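Local coordinates for protein geranyltranstransferase (Campylobacter jejuni, PDB 3NPK) that probably catalyses the condensation of geranyl diphosphate with isopentenyl diphosphate to give farnesyl diphosphate, releasing pyrophosphate, at residues A[178-183]-A[203-208]; A[44-49]-A[273-278]; A[215-220]-A[239-244]. All coordinates share one frame; numbering follows the deposited sequence.

Contact 1. Residues A[178-183]-A[203-208]; sequences LIAAAL and LGLKLG
Two consecutive helices, 164-189 and 194-220, meet where Ala180 faces Gly204, and the pair illustrates how small residues let helices draw close. The axes of the two segments approach to 7.4 Å and run roughly antiparallel, at 144°. With no side chain on Gly204, backbone meets backbone: Ala180 CA lies 3.9 Å from Gly204 CA. Ile179 can be followed outward from its CB, which points at the partner helix. Its branch methyl CG2, anti to the backbone N, rests 3.8 Å from Gly204 O, a carbonyl already engaged by Gly208 N within its own helix. The other branch, CG1, lies beside the backbone N (chi1 -69°), and chi2 of 164° extends the chain so that the tip, CD1, ends 4.1 Å from Gly208 CA. One isoleucine thus touches both glycines, its two methyls resting on neighbouring points, the carbonyl of Gly204 and the CA of Gly208. Leu183, one turn further along its own helix, uses the tip of a single branch: CD1 presses on Gly204 CA at 3.6 Å. Leu205 starts away from the interface but folds its end back, and CD2 meets the methyl of Ala180, Ala180 CB to Leu205 CD2 being 3.7 Å. No hydrogen bond crosses the interface; it is held by apolar contact and close fit. Ile179 and Leu183 also touch Leu46 of helix 42-54, while Lys206, on the far face of its helix, forms a salt bridge with Glu259. Glycines four residues apart, Gly204 and Gly208, make this a GxxxG-type close helix crossing, set deep in the all-alpha bundle of the isoprenoid synthase fold.

Contact 2. Residues A[44-49]-A[273-278]; sequences AQLLLS and QMIQNL
In the helical bundle of the polyprenyl synthetase family, the C-terminal helix 269-282 lies against the early helix 42-54, closing the chain upon itself. The segments are nearly antiparallel, at 170°, with axes 10.0 Å apart, a spacing filled by side chains. Leu278 and Ser49 contribute most, and about equally. Leu278 CD2 sits against Gln45 CB at 3.7 Å, while Leu278 CD1 reaches Leu46 CD2 at 3.9 Å and also Ser49 OG at 3.7 Å; Leu46 and Leu278 lie alongside one another, pointing opposite ways. Met274, present as selenomethionine, bends at chi3 (-86°), so that SE packs on Ser49 CB at 3.8 Å and CE comes close to Ser49 O. The hydroxyl in this apolar setting is satisfied at home: Ser49 OG donates to Gln45 O at 2.7 Å, from above the carbonyl plane, and the same oxygen also accepts Ser49 N. Gln45 turns its amide away from the interface, and its NE2 donates to Leu5 O. Both helices also supply the pyrophosphate pocket, with Arg43 and Tyr282, making this a helix-helix seam of the isoprenoid synthase bundle, close to the pocket that holds pyrophosphate.

Contact 3. Residues A[215-220]-A[239-244]; sequences DDIIDV and SFVNLL
Asp216 lays its carboxylate against the start of helix 240-244, overlapping Ser239 and the CD2 side of the Phe240 ring. OD2 does the work: Phe240 N donates to Asp216 OD2 at 2.7 Å, an almost straight bond (171°) that arrives 26° above the carboxylate plane. The same oxygen stands 3.2 Å from Phe240 CD2, where carboxylate and ring cross obliquely, their planes 40° apart. Ser239 occupies the N-cap of the short helix, and its hydroxyl takes the next amides: Asn242 N to Ser239 OG is 3.1 Å, with a weaker, more bent bond from Val241 N. The carboxylate takes the first N-H, that of Phe240, and the hydroxyl the next two, one of them weakly. Sitting at the N-terminus of a helix and accepting the Phe240 N-H would be expected to help keep Asp216 ionised. Asp216 belongs, with Asp215 and Asp219, to a DDxxD sequence that matches the second aspartate-rich motif of polyprenyl synthases, which in relatives helps bind magnesium and diphosphate. One motif member therefore turns to a helix start, while Asp215 makes no contact with the 239-244 segment. The two helices cross at close to a right angle, axes 9.3 Å apart, and Val241 fills the corner. Its CG2, beside the backbone N, packs on the backbone of helix 194-220 at Asp216 and Ile217, 3.4 Å from Asp216 O and 4.1 Å from Ile217 CG1. CG1, anti to the backbone N, meets Val220 CG1 tip to tip at 4.0 Å. Helix 246-265 backs this corner through Leu246, which touches both Ile217 and Val220, and the side chain of Phe240 also touches Leu164, Glu168, Leu209 and Ile213.

Overall arrangement
The three contacts trace a path through one all-helical bundle. Contact 2 joins helix 42-54 to helix 269-282, so both other contacts fall between its segments along the chain, contact 1 coming before contact 3. Contacts 1 and 2 have centres about 11 Å apart and touch directly: Leu46 CD1 lies 3.8 Å from Ile179 CG2, and Leu183 reaches Ile275, making a continuous apolar core. Contact 3 stands apart, about 21 Å from contact 1 and 26 Å from contact 2 between centres, yet shares helix 194-220 with contact 1. That helix thus links the buried core to the aspartate-rich end, where the unmodelled residues 222-237 suggest a mobile loop.

Contact 1. Residues A[178-183]-A[203-208]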
loop_
_atom_site.group_PDB
_atom_site.type_symbol
_atom_site.label_atom_id
_atom_site.label_comp_id
_atom_site.label_asym_id
_atom_site.label_seq_id
_atom_site.Cartn_x
_atom_site.Cartn_y
_atom_site.Cartn_z
ATOM N N LEU A 178 9.764 -9.353 -6.309
ATOM C CA LEU A 178 9.057 -9.727 -5.084
ATOM C C LEU A 178 9.540 -11.082 -4.531
ATOM O O LEU A 178 9.606 -11.275 -3.311
ATOM C CB LEU A 178 7.537 -9.735 -5.302
ATOM C CG LEU A 178 6.717 -9.848 -4.003
ATOM C CD1 LEU A 178 6.984 -8.689 -3.072
ATOM C CD2 LEU A 178 5.230 -9.949 -4.303
ATOM N N ILE A 179 9.891 -12.014 -5.423
ATOM C CA ILE A 179 10.498 -13.288 -5.015
ATOM C C ILE A 179 11.868 -13.054 -4.360
ATOM O O ILE A 179 12.161 -13.588 -3.277
ATOM C CB ILE A 179 10.594 -14.263 -6.217
ATOM C CG1 ILE A 179 9.181 -14.718 -6.609
ATOM C CG2 ILE A 179 11.470 -15.462 -5.895
ATOM C CD1 ILE A 179 9.074 -15.347 -7.972
ATOM N N ALA A 180 12.692 -12.234 -4.996
ATOM C CA ALA A 180 13.978 -11.834 -4.411
ATOM C C ALA A 180 13.779 -11.140 -3.057
ATOM O O ALA A 180 14.528 -11.372 -2.091
ATOM C CB ALA A 180 14.732 -10.910 -5.381
ATOM N N ALA A 181 12.765 -10.288 -2.976
ATOM C CA ALA A 181 12.479 -9.591 -1.721
ATOM C C ALA A 181 12.129 -10.569 -0.598
ATOM O O ALA A 181 12.527 -10.373 0.539
ATOM C CB ALA A 181 11.341 -8.583 -1.910
ATOM N N ALA A 182 11.380 -11.623 -0.912
ATOM C CA ALA A 182 11.015 -12.587 0.117
ATOM C C ALA A 182 12.265 -13.196 0.737
ATOM O O ALA A 182 12.380 -13.306 1.964
ATOM C CB ALA A 182 10.142 -13.672 -0.474
ATOM N N LEU A 183 13.203 -13.606 -0.113
ATOM C CA LEU A 183 14.470 -14.165 0.365
ATOM C C LEU A 183 15.272 -13.124 1.149
ATOM O O LEU A 183 15.761 -13.418 2.245
ATOM C CB LEU A 183 15.294 -14.693 -0.807
ATOM C CG LEU A 183 14.721 -15.968 -1.418
ATOM C CD1 LEU A 183 15.287 -16.233 -2.825
ATOM C CD2 LEU A 183 14.961 -17.179 -0.492
ATOM N N LEU A 203 19.896 -14.444 -6.281
ATOM C CA LEU A 203 19.388 -15.785 -6.566
ATOM C C LEU A 203 17.873 -15.748 -6.769
ATOM O O LEU A 203 17.349 -16.377 -7.696
ATOM C CB LEU A 203 19.760 -16.750 -5.445
ATOM C CG LEU A 203 19.084 -18.122 -5.467
ATOM C CD1 LEU A 203 19.495 -18.921 -6.708
ATOM C CD2 LEU A 203 19.430 -18.912 -4.190
ATOM N N GLY A 204 17.169 -14.997 -5.926
ATOM C CA GLY A 204 15.732 -14.817 -6.126
ATOM C C GLY A 204 15.382 -14.247 -7.497
ATOM O O GLY A 204 14.423 -14.693 -8.136
ATOM N N LEU A 205 16.163 -13.275 -7.969
ATOM C CA LEU A 205 15.911 -12.689 -9.291
ATOM C C LEU A 205 16.039 -13.753 -10.366
ATOM O O LEU A 205 15.246 -13.800 -11.315
ATOM C CB LEU A 205 16.907 -11.575 -9.589
ATOM C CG LEU A 205 16.818 -10.323 -8.732
ATOM C CD1 LEU A 205 17.923 -9.366 -9.173
ATOM C CD2 LEU A 205 15.419 -9.654 -8.801
ATOM N N LYS A 206 17.053 -14.604 -10.224
ATOM C CA LYS A 206 17.284 -15.662 -11.206
ATOM C C LYS A 206 16.140 -16.678 -11.195
ATOM O O LYS A 206 15.667 -17.105 -12.241
ATOM C CB LYS A 206 18.628 -16.351 -10.960
ATOM C CG LYS A 206 19.080 -17.211 -12.121
ATOM C CD LYS A 206 20.499 -17.700 -11.930
ATOM C CE LYS A 206 21.483 -16.574 -12.103
ATOM N NZ LYS A 206 22.874 -17.078 -11.976
ATOM N N LEU A 207 15.683 -17.050 -10.008
ATOM C CA LEU A 207 14.578 -17.998 -9.898
ATOM C C LEU A 207 13.341 -17.433 -10.575
ATOM O O LEU A 207 12.642 -18.142 -11.299
ATOM C CB LEU A 207 14.271 -18.284 -8.430
ATOM C CG LEU A 207 15.341 -19.097 -7.705
ATOM C CD1 LEU A 207 14.899 -19.331 -6.287
ATOM C CD2 LEU A 207 15.582 -20.409 -8.433
ATOM N N GLY A 208 13.069 -16.150 -10.330
ATOM C CA GLY A 208 11.918 -15.510 -10.934
ATOM C C GLY A 208 11.953 -15.598 -12.451
ATOM O O GLY A 208 10.943 -15.913 -13.093
#

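Contact 2. Residues A[44-49]-A[273-278]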
loop_
_atom_site.group_PDB
_atom_site.type_symbol
_atom_site.label_atom_id
_atom_site.label_comp_id
_atom_site.label_asym_id
_atom_site.label_seq_id
_atom_site.Cartn_x
_atom_site.Cartn_y
_atom_site.Cartn_z
ATOM N N ALA A 44 5.968 -16.549 1.050
ATOM C CA ALA A 44 6.030 -16.790 2.495
ATOM C C ALA A 44 7.029 -17.896 2.833
ATOM O O ALA A 44 7.840 -17.756 3.754
ATOM C CB ALA A 44 4.644 -17.160 3.034
ATOM N N GLN A 45 6.968 -19.002 2.099
ATOM C CA GLN A 45 7.827 -20.148 2.405
ATOM C C GLN A 45 9.310 -19.893 2.143
ATOM O O GLN A 45 10.175 -20.396 2.885
ATOM C CB GLN A 45 7.347 -21.416 1.697
ATOM C CG GLN A 45 5.957 -21.879 2.186
ATOM C CD GLN A 45 5.922 -22.037 3.697
ATOM O OE1 GLN A 45 6.907 -22.448 4.304
ATOM N NE2 GLN A 45 4.798 -21.695 4.311
ATOM N N LEU A 46 9.623 -19.109 1.112
ATOM C CA LEU A 46 11.016 -18.703 0.897
ATOM C C LEU A 46 11.535 -17.925 2.099
ATOM O O LEU A 46 12.626 -18.201 2.603
ATOM C CB LEU A 46 11.148 -17.846 -0.360
ATOM C CG LEU A 46 10.989 -18.573 -1.698
ATOM C CD1 LEU A 46 10.962 -17.522 -2.785
ATOM C CD2 LEU A 46 12.123 -19.575 -1.916
ATOM N N LEU A 47 10.746 -16.965 2.575
ATOM C CA LEU A 47 11.167 -16.143 3.703
ATOM C C LEU A 47 11.347 -17.014 4.946
ATOM O O LEU A 47 12.363 -16.917 5.652
ATOM C CB LEU A 47 10.140 -15.037 3.972
ATOM C CG LEU A 47 10.469 -14.119 5.157
ATOM C CD1 LEU A 47 9.934 -12.716 4.932
ATOM C CD2 LEU A 47 9.940 -14.657 6.499
ATOM N N LEU A 48 10.357 -17.856 5.231
ATOM C CA LEU A 48 10.398 -18.653 6.460
ATOM C C LEU A 48 11.524 -19.682 6.414
ATOM O O LEU A 48 12.089 -20.033 7.452
ATOM C CB LEU A 48 9.051 -19.338 6.700
ATOM C CG LEU A 48 7.891 -18.372 6.968
ATOM C CD1 LEU A 48 6.555 -19.123 6.893
ATOM C CD2 LEU A 48 8.079 -17.682 8.328
ATOM N N SER A 49 11.867 -20.157 5.217
ATOM C CA SER A 49 12.950 -21.133 5.074
ATOM C C SER A 49 14.273 -20.474 5.447
ATOM O O SER A 49 15.098 -21.064 6.170
ATOM C CB SER A 49 13.033 -21.667 3.637
ATOM O OG SER A 49 11.897 -22.449 3.283
ATOM N N GLN A 273 18.628 -27.041 0.452
ATOM C CA GLN A 273 17.662 -28.118 0.242
ATOM C C GLN A 273 16.207 -27.616 0.312
ATOM O O GLN A 273 15.358 -28.022 -0.499
ATOM C CB GLN A 273 17.875 -29.240 1.259
ATOM C CG GLN A 273 16.960 -30.421 1.018
ATOM C CD GLN A 273 17.278 -31.120 -0.288
ATOM O OE1 GLN A 273 18.410 -31.547 -0.510
ATOM N NE2 GLN A 273 16.284 -31.233 -1.161
HETATM N N MSE A 274 15.916 -26.750 1.279
HETATM C CA MSE A 274 14.586 -26.154 1.389
HETATM C C MSE A 274 14.200 -25.393 0.132
HETATM O O MSE A 274 13.072 -25.504 -0.354
HETATM C CB MSE A 274 14.499 -25.245 2.606
HETATM C CG MSE A 274 14.428 -26.015 3.901
HETATM SE SE MSE A 274 14.254 -24.817 5.432
HETATM C CE MSE A 274 16.119 -24.425 5.746
ATOM N N ILE A 275 15.130 -24.616 -0.402
ATOM C CA ILE A 275 14.818 -23.845 -1.595
ATOM C C ILE A 275 14.647 -24.779 -2.789
ATOM O O ILE A 275 13.753 -24.589 -3.613
ATOM C CB ILE A 275 15.874 -22.761 -1.862
ATOM C CG1 ILE A 275 15.871 -21.746 -0.706
ATOM C CG2 ILE A 275 15.630 -22.067 -3.222
ATOM C CD1 ILE A 275 16.924 -20.669 -0.826
ATOM N N GLN A 276 15.494 -25.800 -2.873
ATOM C CA GLN A 276 15.384 -26.793 -3.940
ATOM C C GLN A 276 13.978 -27.406 -3.938
ATOM O O GLN A 276 13.353 -27.569 -4.982
ATOM C CB GLN A 276 16.449 -27.882 -3.751
ATOM C CG GLN A 276 16.601 -28.818 -4.919
ATOM C CD GLN A 276 17.109 -28.099 -6.149
ATOM O OE1 GLN A 276 18.127 -27.418 -6.097
ATOM N NE2 GLN A 276 16.407 -28.248 -7.263
ATOM N N ASN A 277 13.478 -27.736 -2.752
ATOM C CA ASN A 277 12.142 -28.309 -2.642
ATOM C C ASN A 277 11.071 -27.336 -3.147
ATOM O O ASN A 277 10.125 -27.744 -3.822
ATOM C CB ASN A 277 11.842 -28.696 -1.189
ATOM C CG ASN A 277 12.687 -29.879 -0.698
ATOM O OD1 ASN A 277 13.490 -30.432 -1.432
ATOM N ND2 ASN A 277 12.494 -30.261 0.554
ATOM N N LEU A 278 11.195 -26.056 -2.808
ATOM C CA LEU A 278 10.191 -25.075 -3.234
ATOM C C LEU A 278 10.271 -24.805 -4.739
ATOM O O LEU A 278 9.244 -24.562 -5.375
ATOM C CB LEU A 278 10.295 -23.763 -2.433
ATOM C CG LEU A 278 10.026 -23.894 -0.928
ATOM C CD1 LEU A 278 10.537 -22.679 -0.186
ATOM C CD2 LEU A 278 8.528 -24.058 -0.651
#

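Contact 3. Residues A[215-220]-A[239-244]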
loop_
_atom_site.group_PDB
_atom_site.type_symbol
_atom_site.label_atom_id
_atom_site.label_comp_id
_atom_site.label_asym_id
_atom_site.label_seq_id
_atom_site.Cartn_x
_atom_site.Cartn_y
_atom_site.Cartn_z
ATOM N N ASP A 215 7.493 -21.142 -17.976
ATOM C CA ASP A 215 6.095 -20.982 -18.378
ATOM C C ASP A 215 5.939 -20.808 -19.885
ATOM O O ASP A 215 5.054 -21.415 -20.497
ATOM C CB ASP A 215 5.446 -19.811 -17.642
ATOM C CG ASP A 215 5.207 -20.109 -16.179
ATOM O OD1 ASP A 215 5.347 -21.284 -15.774
ATOM O OD2 ASP A 215 4.881 -19.168 -15.427
ATOM N N ASP A 216 6.792 -19.989 -20.491
ATOM C CA ASP A 216 6.725 -19.781 -21.937
ATOM C C ASP A 216 7.013 -21.081 -22.688
ATOM O O ASP A 216 6.442 -21.339 -23.747
ATOM C CB ASP A 216 7.694 -18.687 -22.387
ATOM C CG ASP A 216 7.222 -17.290 -22.014
ATOM O OD1 ASP A 216 6.125 -17.160 -21.422
ATOM O OD2 ASP A 216 7.951 -16.321 -22.323
ATOM N N ILE A 217 7.898 -21.904 -22.137
ATOM C CA ILE A 217 8.222 -23.175 -22.774
ATOM C C ILE A 217 7.029 -24.111 -22.660
ATOM O O ILE A 217 6.632 -24.760 -23.634
ATOM C CB ILE A 217 9.466 -23.827 -22.144
ATOM C CG1 ILE A 217 10.719 -23.048 -22.527
ATOM C CG2 ILE A 217 9.607 -25.285 -22.603
ATOM C CD1 ILE A 217 11.890 -23.287 -21.593
ATOM N N ILE A 218 6.441 -24.157 -21.472
ATOM C CA ILE A 218 5.288 -25.014 -21.217
ATOM C C ILE A 218 4.086 -24.665 -22.092
ATOM O O ILE A 218 3.338 -25.548 -22.523
ATOM C CB ILE A 218 4.888 -24.971 -19.732
ATOM C CG1 ILE A 218 5.912 -25.738 -18.896
ATOM C CG2 ILE A 218 3.499 -25.560 -19.530
ATOM C CD1 ILE A 218 5.615 -25.731 -17.415
ATOM N N ASP A 219 3.905 -23.378 -22.368
ATOM C CA ASP A 219 2.777 -22.939 -23.184
ATOM C C ASP A 219 2.815 -23.514 -24.597
ATOM O O ASP A 219 1.779 -23.874 -25.154
ATOM C CB ASP A 219 2.699 -21.414 -23.229
ATOM C CG ASP A 219 2.151 -20.824 -21.943
ATOM O OD1 ASP A 219 1.661 -21.598 -21.090
ATOM O OD2 ASP A 219 2.212 -19.585 -21.782
ATOM N N VAL A 220 4.008 -23.611 -25.172
ATOM C CA VAL A 220 4.139 -24.154 -26.520
ATOM C C VAL A 220 4.195 -25.682 -26.514
ATOM O O VAL A 220 4.087 -26.319 -27.564
ATOM C CB VAL A 220 5.364 -23.582 -27.254
ATOM C CG1 VAL A 220 5.369 -22.062 -27.167
ATOM C CG2 VAL A 220 6.641 -24.155 -26.680
ATOM N N SER A 239 6.945 -13.704 -26.017
ATOM C CA SER A 239 7.414 -14.817 -25.199
ATOM C C SER A 239 8.879 -15.121 -25.466
ATOM O O SER A 239 9.415 -14.788 -26.526
ATOM C CB SER A 239 6.542 -16.063 -25.410
ATOM O OG SER A 239 7.140 -16.981 -26.311
ATOM N N PHE A 240 9.524 -15.751 -24.491
ATOM C CA PHE A 240 10.934 -16.090 -24.623
ATOM C C PHE A 240 11.133 -17.109 -25.747
ATOM O O PHE A 240 12.188 -17.148 -26.393
ATOM C CB PHE A 240 11.472 -16.647 -23.301
ATOM C CG PHE A 240 11.695 -15.599 -22.235
ATOM C CD1 PHE A 240 12.816 -14.787 -22.267
ATOM C CD2 PHE A 240 10.785 -15.438 -21.197
ATOM C CE1 PHE A 240 13.030 -13.832 -21.282
ATOM C CE2 PHE A 240 10.993 -14.493 -20.206
ATOM C CZ PHE A 240 12.118 -13.690 -20.245
ATOM N N VAL A 241 10.124 -17.945 -25.963
ATOM C CA VAL A 241 10.184 -18.953 -27.017
ATOM C C VAL A 241 10.100 -18.309 -28.403
ATOM O O VAL A 241 10.829 -18.686 -29.321
ATOM C CB VAL A 241 9.072 -20.009 -26.858
ATOM C CG1 VAL A 241 9.101 -20.988 -28.024
ATOM C CG2 VAL A 241 9.228 -20.746 -25.529
ATOM N N ASN A 242 9.219 -17.326 -28.546
ATOM C CA ASN A 242 9.089 -16.607 -29.811
ATOM C C ASN A 242 10.365 -15.870 -30.189
ATOM O O ASN A 242 10.769 -15.860 -31.352
ATOM C CB ASN A 242 7.922 -15.625 -29.757
ATOM C CG ASN A 242 6.579 -16.318 -29.786
ATOM O OD1 ASN A 242 6.424 -17.366 -30.421
ATOM N ND2 ASN A 242 5.592 -15.737 -29.105
ATOM N N LEU A 243 11.000 -15.255 -29.199
ATOM C CA LEU A 243 12.198 -14.463 -29.435
ATOM C C LEU A 243 13.431 -15.327 -29.640
ATOM O O LEU A 243 14.251 -15.051 -30.520
ATOM C CB LEU A 243 12.444 -13.507 -28.267
ATOM C CG LEU A 243 11.453 -12.358 -28.108
ATOM C CD1 LEU A 243 11.786 -11.533 -26.883
ATOM C CD2 LEU A 243 11.478 -11.490 -29.353
ATOM N N LEU A 244 13.558 -16.370 -28.826
ATOM C CA LEU A 244 14.773 -17.179 -28.816
ATOM C C LEU A 244 14.650 -18.451 -29.642
ATOM O O LEU A 244 15.653 -19.009 -30.085
ATOM C CB LEU A 244 15.149 -17.548 -27.378
ATOM C CG LEU A 244 15.477 -16.397 -26.422
ATOM C CD1 LEU A 244 15.567 -16.904 -24.986
ATOM C CD2 LEU A 244 16.772 -15.715 -26.843
#